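Local coordinates for cadherin-23 (Mus musculus, PDB 5VH2), which is a calcium-dependent cell-adhesion protein of the cadherin family that probably helps carry mechanical force in hearing, at residues 71-82 with 98-109. The protein carries 1 engineered substitution. Numbering follows the deposited sequence.
Sequences LDYETKTSYLMN and SVYVTLLNELDE. With CA (calcium ion), chain G; CA (calcium ion), chain F; NA (sodium ion), chain H.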
ATOM      1  N   LEU A  71      -5.862  -0.509   7.971  1.00 23.36           N
ATOM      2  CA  LEU A  71      -5.948   0.649   7.103  1.00 23.04           C
ATOM      3  C   LEU A  71      -5.277   0.331   5.788  1.00 23.68           C
ATOM      4  O   LEU A  71      -4.590  -0.686   5.678  1.00 24.34           O
ATOM      5  CB  LEU A  71      -5.317   1.887   7.752  1.00 22.54           C
ATOM      6  CG  LEU A  71      -5.916   2.271   9.101  1.00 22.00           C
ATOM      7  CD1 LEU A  71      -4.956   3.208   9.828  1.00 21.78           C
ATOM      8  CD2 LEU A  71      -7.266   2.933   8.887  1.00 21.53           C
ATOM      9  N   ASP A  72      -5.595   1.152   4.782  1.00 23.54           N
ATOM     10  CA  ASP A  72      -5.017   1.001   3.468  1.00 24.19           C
ATOM     11  C   ASP A  72      -4.961   2.344   2.717  1.00 23.92           C
ATOM     12  O   ASP A  72      -6.008   2.921   2.326  1.00 23.54           O
ATOM     13  CB  ASP A  72      -5.812  -0.054   2.709  1.00 24.72           C
ATOM     14  CG  ASP A  72      -5.163  -0.462   1.404  1.00 25.60           C
ATOM     15  OD1 ASP A  72      -3.976  -0.096   1.144  1.00 25.89           O
ATOM     16  OD2 ASP A  72      -5.860  -1.179   0.647  1.00 26.09           O
ATOM     17  N   TYR A  73      -3.738   2.836   2.505  1.00 24.19           N
ATOM     18  CA  TYR A  73      -3.513   4.032   1.697  1.00 24.15           C
ATOM     19  C   TYR A  73      -4.130   3.898   0.311  1.00 24.55           C
ATOM     20  O   TYR A  73      -4.793   4.817  -0.191  1.00 24.23           O
ATOM     21  CB  TYR A  73      -2.027   4.291   1.553  1.00 24.65           C
ATOM     22  CG  TYR A  73      -1.696   5.580   0.855  1.00 24.68           C
ATOM     23  CD1 TYR A  73      -1.635   6.773   1.563  1.00 24.11           C
ATOM     24  CD2 TYR A  73      -1.416   5.614  -0.495  1.00 25.37           C
ATOM     25  CE1 TYR A  73      -1.327   7.971   0.943  1.00 24.23           C
ATOM     26  CE2 TYR A  73      -1.108   6.820  -1.132  1.00 25.48           C
ATOM     27  CZ  TYR A  73      -1.072   7.998  -0.400  1.00 24.90           C
ATOM     28  OH  TYR A  73      -0.779   9.207  -0.979  1.00 25.07           O
ATOM     29  N   GLU A  74      -3.943   2.727  -0.274  1.00 25.30           N
ATOM     30  CA  GLU A  74      -4.413   2.437  -1.626  1.00 25.89           C
ATOM     31  C   GLU A  74      -5.923   2.266  -1.741  1.00 25.51           C
ATOM     32  O   GLU A  74      -6.425   2.250  -2.844  1.00 25.88           O
ATOM     33  CB  GLU A  74      -3.716   1.180  -2.167  1.00 26.94           C
ATOM     34  CG  GLU A  74      -2.262   1.373  -2.650  1.00 27.64           C
ATOM     35  CD  GLU A  74      -1.239   1.575  -1.528  1.00 27.36           C
ATOM     36  OE1 GLU A  74      -0.250   2.300  -1.769  1.00 27.58           O
ATOM     37  OE2 GLU A  74      -1.399   1.019  -0.411  1.00 26.97           O
ATOM     38  N   THR A  75      -6.652   2.127  -0.636  1.00 24.84           N
ATOM     39  CA  THR A  75      -8.136   2.146  -0.661  1.00 24.41           C
ATOM     40  C   THR A  75      -8.723   3.479  -0.182  1.00 23.49           C
ATOM     41  O   THR A  75      -9.754   3.898  -0.684  1.00 23.25           O
ATOM     42  CB  THR A  75      -8.739   1.040   0.211  1.00 24.39           C
ATOM     43  OG1 THR A  75      -8.262  -0.224  -0.240  1.00 25.33           O
ATOM     44  CG2 THR A  75     -10.297   1.074   0.154  1.00 24.02           C
ATOM     45  N   LYS A  76      -8.092   4.112   0.812  1.00 23.05           N
ATOM     46  CA  LYS A  76      -8.549   5.439   1.248  1.00 22.32           C
ATOM     47  C   LYS A  76      -7.416   6.190   1.948  1.00 22.18           C
ATOM     48  O   LYS A  76      -6.839   5.727   2.924  1.00 22.16           O
ATOM     49  CB  LYS A  76      -9.768   5.302   2.178  1.00 21.74           C
ATOM     50  CG  LYS A  76     -10.555   6.572   2.423  1.00 21.08           C
ATOM     51  CD  LYS A  76     -11.863   6.239   3.111  1.00 20.70           C
ATOM     52  CE  LYS A  76     -12.350   7.339   4.057  1.00 20.07           C
ATOM     53  NZ  LYS A  76     -12.926   8.547   3.375  1.00 19.80           N
ATOM     54  N   THR A  77      -7.100   7.357   1.417  1.00 22.14           N
ATOM     55  CA  THR A  77      -5.928   8.126   1.827  1.00 22.20           C
ATOM     56  C   THR A  77      -6.169   8.994   3.059  1.00 21.56           C
ATOM     57  O   THR A  77      -5.221   9.338   3.764  1.00 21.61           O
ATOM     58  CB  THR A  77      -5.496   9.063   0.688  1.00 22.55           C
ATOM     59  OG1 THR A  77      -6.646   9.763   0.181  1.00 22.21           O
ATOM     60  CG2 THR A  77      -4.862   8.247  -0.436  1.00 23.37           C
ATOM     61  N   SER A  78      -7.421   9.358   3.316  1.00 21.04           N
ATOM     62  CA  SER A  78      -7.757  10.195   4.476  1.00 20.53           C
ATOM     63  C   SER A  78      -9.229  10.069   4.930  1.00 20.05           C
ATOM     64  O   SER A  78     -10.103   9.671   4.149  1.00 20.05           O
ATOM     65  CB  SER A  78      -7.423  11.664   4.190  1.00 20.53           C
ATOM     66  OG  SER A  78      -8.383  12.252   3.324  1.00 20.39           O
ATOM     67  N   TYR A  79      -9.478  10.427   6.192  1.00 19.70           N
ATOM     68  CA  TYR A  79     -10.757  10.249   6.900  1.00 19.33           C
ATOM     69  C   TYR A  79     -11.114  11.571   7.583  1.00 19.02           C
ATOM     70  O   TYR A  79     -10.224  12.248   8.129  1.00 19.11           O
ATOM     71  CB  TYR A  79     -10.618   9.162   7.972  1.00 19.39           C
ATOM     72  CG  TYR A  79     -10.362   7.794   7.406  1.00 19.77           C
ATOM     73  CD1 TYR A  79      -9.069   7.364   7.091  1.00 20.19           C
ATOM     74  CD2 TYR A  79     -11.421   6.926   7.165  1.00 19.80           C
ATOM     75  CE1 TYR A  79      -8.851   6.109   6.551  1.00 20.64           C
ATOM     76  CE2 TYR A  79     -11.210   5.674   6.577  1.00 20.28           C
ATOM     77  CZ  TYR A  79      -9.936   5.285   6.265  1.00 20.69           C
ATOM     78  OH  TYR A  79      -9.739   4.047   5.720  1.00 21.25           O
ATOM     79  N   LEU A  80     -12.398  11.947   7.565  1.00 18.72           N
ATOM     80  CA  LEU A  80     -12.866  13.110   8.323  1.00 18.49           C
ATOM     81  C   LEU A  80     -14.065  12.722   9.202  1.00 18.27           C
ATOM     82  O   LEU A  80     -15.208  12.597   8.702  1.00 18.11           O
ATOM     83  CB  LEU A  80     -13.220  14.275   7.392  1.00 18.44           C
ATOM     84  CG  LEU A  80     -13.733  15.574   8.066  1.00 18.31           C
ATOM     85  CD1 LEU A  80     -12.617  16.337   8.784  1.00 18.55           C
ATOM     86  CD2 LEU A  80     -14.468  16.494   7.096  1.00 18.23           C
ATOM     87  N   MET A  81     -13.805  12.572  10.507  1.00 18.32           N
ATOM     88  CA  MET A  81     -14.806  12.021  11.423  1.00 18.24           C
ATOM     89  C   MET A  81     -15.494  13.135  12.165  1.00 18.14           C
ATOM     90  O   MET A  81     -14.846  14.090  12.575  1.00 18.24           O
ATOM     91  CB  MET A  81     -14.142  11.122  12.461  1.00 18.46           C
ATOM     92  CG  MET A  81     -13.856   9.733  11.982  1.00 18.63           C
ATOM     93  SD  MET A  81     -12.760   8.842  13.047  1.00 18.94           S
ATOM     94  CE  MET A  81     -11.196   9.632  12.668  1.00 19.02           C
ATOM     95  N   ASN A  82     -16.795  12.978  12.397  1.00 18.04           N
ATOM     96  CA  ASN A  82     -17.562  13.961  13.167  1.00 18.03           C
ATOM     97  C   ASN A  82     -17.733  13.421  14.547  1.00 18.24           C
ATOM     98  O   ASN A  82     -18.252  12.292  14.705  1.00 18.29           O
ATOM     99  CB  ASN A  82     -18.954  14.145  12.585  1.00 17.85           C
ATOM    100  CG  ASN A  82     -18.984  15.134  11.449  1.00 17.69           C
ATOM    101  OD1 ASN A  82     -18.306  14.967  10.462  1.00 17.67           O
ATOM    102  ND2 ASN A  82     -19.795  16.165  11.575  1.00 17.66           N
ATOM    103  N   SER A  98     -14.544  18.037  14.375  1.00 18.78           N
ATOM    104  CA  SER A  98     -14.207  16.933  13.485  1.00 18.57           C
ATOM    105  C   SER A  98     -12.754  16.512  13.652  1.00 18.76           C
ATOM    106  O   SER A  98     -11.968  17.202  14.297  1.00 19.05           O
ATOM    107  CB  SER A  98     -14.540  17.293  12.036  1.00 18.39           C
ATOM    108  OG  SER A  98     -15.940  17.497  11.876  1.00 18.19           O
ATOM    109  N   VAL A  99     -12.403  15.355  13.112  1.00 18.67           N
ATOM    110  CA  VAL A  99     -11.068  14.809  13.257  1.00 18.88           C
ATOM    111  C   VAL A  99     -10.557  14.377  11.887  1.00 18.89           C
ATOM    112  O   VAL A  99     -11.192  13.554  11.207  1.00 18.74           O
ATOM    113  CB  VAL A  99     -11.057  13.620  14.234  1.00 18.93           C
ATOM    114  CG1 VAL A  99      -9.645  13.040  14.382  1.00 19.17           C
ATOM    115  CG2 VAL A  99     -11.562  14.065  15.598  1.00 19.02           C
ATOM    116  N   TYR A 100      -9.446  14.979  11.458  1.00 19.14           N
ATOM    117  CA  TYR A 100      -8.902  14.750  10.117  1.00 19.27           C
ATOM    118  C   TYR A 100      -7.720  13.824  10.297  1.00 19.53           C
ATOM    119  O   TYR A 100      -6.748  14.168  11.008  1.00 19.76           O
ATOM    120  CB  TYR A 100      -8.491  16.095   9.492  1.00 19.48           C
ATOM    121  CG  TYR A 100      -7.871  16.082   8.089  1.00 19.75           C
ATOM    122  CD1 TYR A 100      -8.563  15.548   6.989  1.00 19.63           C
ATOM    123  CD2 TYR A 100      -6.661  16.739   7.842  1.00 20.20           C
ATOM    124  CE1 TYR A 100      -8.011  15.570   5.709  1.00 19.97           C
ATOM    125  CE2 TYR A 100      -6.098  16.775   6.575  1.00 20.54           C
ATOM    126  CZ  TYR A 100      -6.773  16.172   5.499  1.00 20.43           C
ATOM    127  OH  TYR A 100      -6.228  16.173   4.210  1.00 20.86           O
ATOM    128  N   VAL A 101      -7.836  12.628   9.706  1.00 19.53           N
ATOM    129  CA  VAL A 101      -6.721  11.669   9.671  1.00 19.85           C
ATOM    130  C   VAL A 101      -6.258  11.464   8.228  1.00 20.15           C
ATOM    131  O   VAL A 101      -7.059  11.127   7.372  1.00 20.07           O
ATOM    132  CB  VAL A 101      -7.148  10.313  10.256  1.00 19.79           C
ATOM    133  CG1 VAL A 101      -5.960   9.364  10.332  1.00 20.17           C
ATOM    134  CG2 VAL A 101      -7.752  10.505  11.649  1.00 19.56           C
ATOM    135  N   THR A 102      -4.972  11.714   7.954  1.00 20.54           N
ATOM    136  CA  THR A 102      -4.363  11.354   6.671  1.00 20.98           C
ATOM    137  C   THR A 102      -3.336  10.246   6.892  1.00 21.35           C
ATOM    138  O   THR A 102      -2.717  10.159   7.959  1.00 21.35           O
ATOM    139  CB  THR A 102      -3.669  12.536   5.977  1.00 21.30           C
ATOM    140  OG1 THR A 102      -2.511  12.905   6.710  1.00 21.55           O
ATOM    141  CG2 THR A 102      -4.558  13.724   5.866  1.00 21.01           C
ATOM    142  N   LEU A 103      -3.207   9.380   5.892  1.00 21.71           N
ATOM    143  CA  LEU A 103      -2.398   8.170   6.003  1.00 22.13           C
ATOM    144  C   LEU A 103      -1.059   8.322   5.281  1.00 22.77           C
ATOM    145  O   LEU A 103      -0.958   9.003   4.254  1.00 23.02           O
ATOM    146  CB  LEU A 103      -3.137   6.988   5.382  1.00 22.26           C
ATOM    147  CG  LEU A 103      -4.414   6.486   6.032  1.00 21.81           C
ATOM    148  CD1 LEU A 103      -4.751   5.114   5.485  1.00 22.19           C
ATOM    149  CD2 LEU A 103      -4.239   6.391   7.534  1.00 21.54           C
ATOM    150  N   LEU A 104      -0.047   7.646   5.808  1.00 23.09           N
ATOM    151  CA  LEU A 104       1.283   7.642   5.222  1.00 23.78           C
ATOM    152  C   LEU A 104       1.379   6.391   4.351  1.00 24.33           C
ATOM    153  O   LEU A 104       1.251   5.278   4.840  1.00 24.36           O
ATOM    154  CB  LEU A 104       2.330   7.637   6.342  1.00 23.85           C
ATOM    155  CG  LEU A 104       3.785   7.262   6.035  1.00 24.60           C
ATOM    156  CD1 LEU A 104       4.372   8.204   5.014  1.00 25.07           C
ATOM    157  CD2 LEU A 104       4.594   7.327   7.318  1.00 24.53           C
ATOM    158  N   ASN A 105       1.552   6.572   3.053  1.00 24.85           N
ATOM    159  CA  ASN A 105       1.819   5.452   2.160  1.00 25.57           C
ATOM    160  C   ASN A 105       3.114   4.760   2.563  1.00 26.12           C
ATOM    161  O   ASN A 105       4.143   5.398   2.725  1.00 26.35           O
ATOM    162  CB  ASN A 105       1.913   5.935   0.723  1.00 26.13           C
ATOM    163  CG  ASN A 105       2.002   4.790  -0.276  1.00 26.94           C
ATOM    164  OD1 ASN A 105       1.629   3.631   0.013  1.00 26.99           O
ATOM    165  ND2 ASN A 105       2.495   5.106  -1.475  1.00 27.69           N
ATOM    166  N   GLU A 106       3.027   3.466   2.798  1.00 26.35           N
ATOM    167  CA  GLU A 106       4.191   2.654   3.059  1.00 26.97           C
ATOM    168  C   GLU A 106       4.240   1.541   2.038  1.00 27.84           C
ATOM    169  O   GLU A 106       3.241   1.255   1.375  1.00 27.84           O
ATOM    170  CB  GLU A 106       4.088   2.022   4.429  1.00 26.56           C
ATOM    171  CG  GLU A 106       3.852   2.971   5.586  1.00 25.72           C
ATOM    172  CD  GLU A 106       4.064   2.259   6.913  1.00 25.55           C
ATOM    173  OE1 GLU A 106       5.242   2.048   7.288  1.00 25.94           O
ATOM    174  OE2 GLU A 106       3.059   1.855   7.549  1.00 25.10           O
ATOM    175  N   LEU A 107       5.400   0.912   1.924  1.00 28.63           N
ATOM    176  CA  LEU A 107       5.616  -0.147   0.963  1.00 29.64           C
ATOM    177  C   LEU A 107       5.015  -1.457   1.468  1.00 29.68           C
ATOM    178  O   LEU A 107       5.687  -2.260   2.121  1.00 30.00           O
ATOM    179  CB  LEU A 107       7.103  -0.298   0.720  1.00 30.52           C
ATOM    180  CG  LEU A 107       7.513  -1.082  -0.528  1.00 31.77           C
ATOM    181  CD1 LEU A 107       7.311  -0.309  -1.834  1.00 32.13           C
ATOM    182  CD2 LEU A 107       8.973  -1.463  -0.364  1.00 32.56           C
ATOM    183  N   ASP A 108       3.746  -1.670   1.128  1.00 35.31           N
ATOM    184  CA  ASP A 108       2.985  -2.853   1.545  1.00 35.98           C
ATOM    185  C   ASP A 108       2.201  -3.529   0.399  1.00 34.58           C
ATOM    186  O   ASP A 108       1.287  -4.302   0.647  1.00 35.18           O
ATOM    187  CB  ASP A 108       2.012  -2.449   2.654  1.00 37.69           C
ATOM    188  CG  ASP A 108       0.917  -1.491   2.174  1.00 37.10           C
ATOM    189  OD1 ASP A 108       1.104  -0.777   1.164  1.00 35.61           O
ATOM    190  OD2 ASP A 108      -0.141  -1.430   2.819  1.00 38.26           O
ATOM    191  N   GLU A 109       2.552  -3.232  -0.845  1.00 32.91           N
ATOM    192  CA  GLU A 109       1.780  -3.734  -1.984  1.00 31.73           C
ATOM    193  C   GLU A 109       2.696  -4.345  -3.022  1.00 30.49           C
ATOM    194  O   GLU A 109       3.893  -4.130  -2.979  1.00 30.36           O
ATOM    195  CB  GLU A 109       0.939  -2.629  -2.644  1.00 31.03           C
ATOM    196  CG  GLU A 109      -0.049  -1.932  -1.743  1.00 32.18           C
ATOM    197  CD  GLU A 109      -1.197  -2.813  -1.332  1.00 33.07           C
ATOM    198  OE1 GLU A 109      -2.003  -2.354  -0.511  1.00 34.26           O
ATOM    199  OE2 GLU A 109      -1.295  -3.950  -1.821  1.00 32.72           O
TER
HETATM  200 CA    CA G1403      -1.507  -0.509   0.826  1.00 27.03          CA
HETATM  201 CA    CA F1402       1.226   1.529   0.295  1.00 27.43          CA
HETATM  202 NA    NA H1404       4.770  -2.542  -4.488  1.00 28.70          NA
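D72 and E74 meet D108 and E109 around calcium at the linker between two cadherin repeats. D72-Y73-E74 corresponds to the cadherin DRE motif, and 105-109 is a variant of the DXNDN linker motif. One calcium is bound by D72 OD1, E74 OE2, E109 OE1 and both oxygens of D108. The second is bound by both oxygens of E74, N105 OD1, E106 O and D108 OD1. E74 OE2 and D108 OD1 bridge both ions. E20 completes the first site; E20 and D141 the second. D72 OD1 accepts from E74 N, an Asx turn that probably helps place both ligands.

The Y73 ring and N105 amide planes are 9° apart. N105 CB makes a CH-pi contact over the ring centre, 3.4 Å from the Y73 centroid; the amide stacks alongside toward Y73 CD2. T77 CG2 covers the opposite face. Replacing Y73 with an alanine would probably leave N105 without its flat support and freer to turn away from calcium.

Residues 78-82 and 98-104 pair antiparallel within the Greek-key hairpin of strands 78-87 and 94-104. Y79 pairs with V101 and M81 with V99, each through two backbone hydrogen bonds. L103 N also bonds T77 O at 2.9 Å. On the buried face, M81 bends at its thioether (chi3 -74°), and M81 CE rests 3.7 Å from V101 CG2. L103 fills the turn of 71-77, with L103 CD1 4.0 Å from L71 CB.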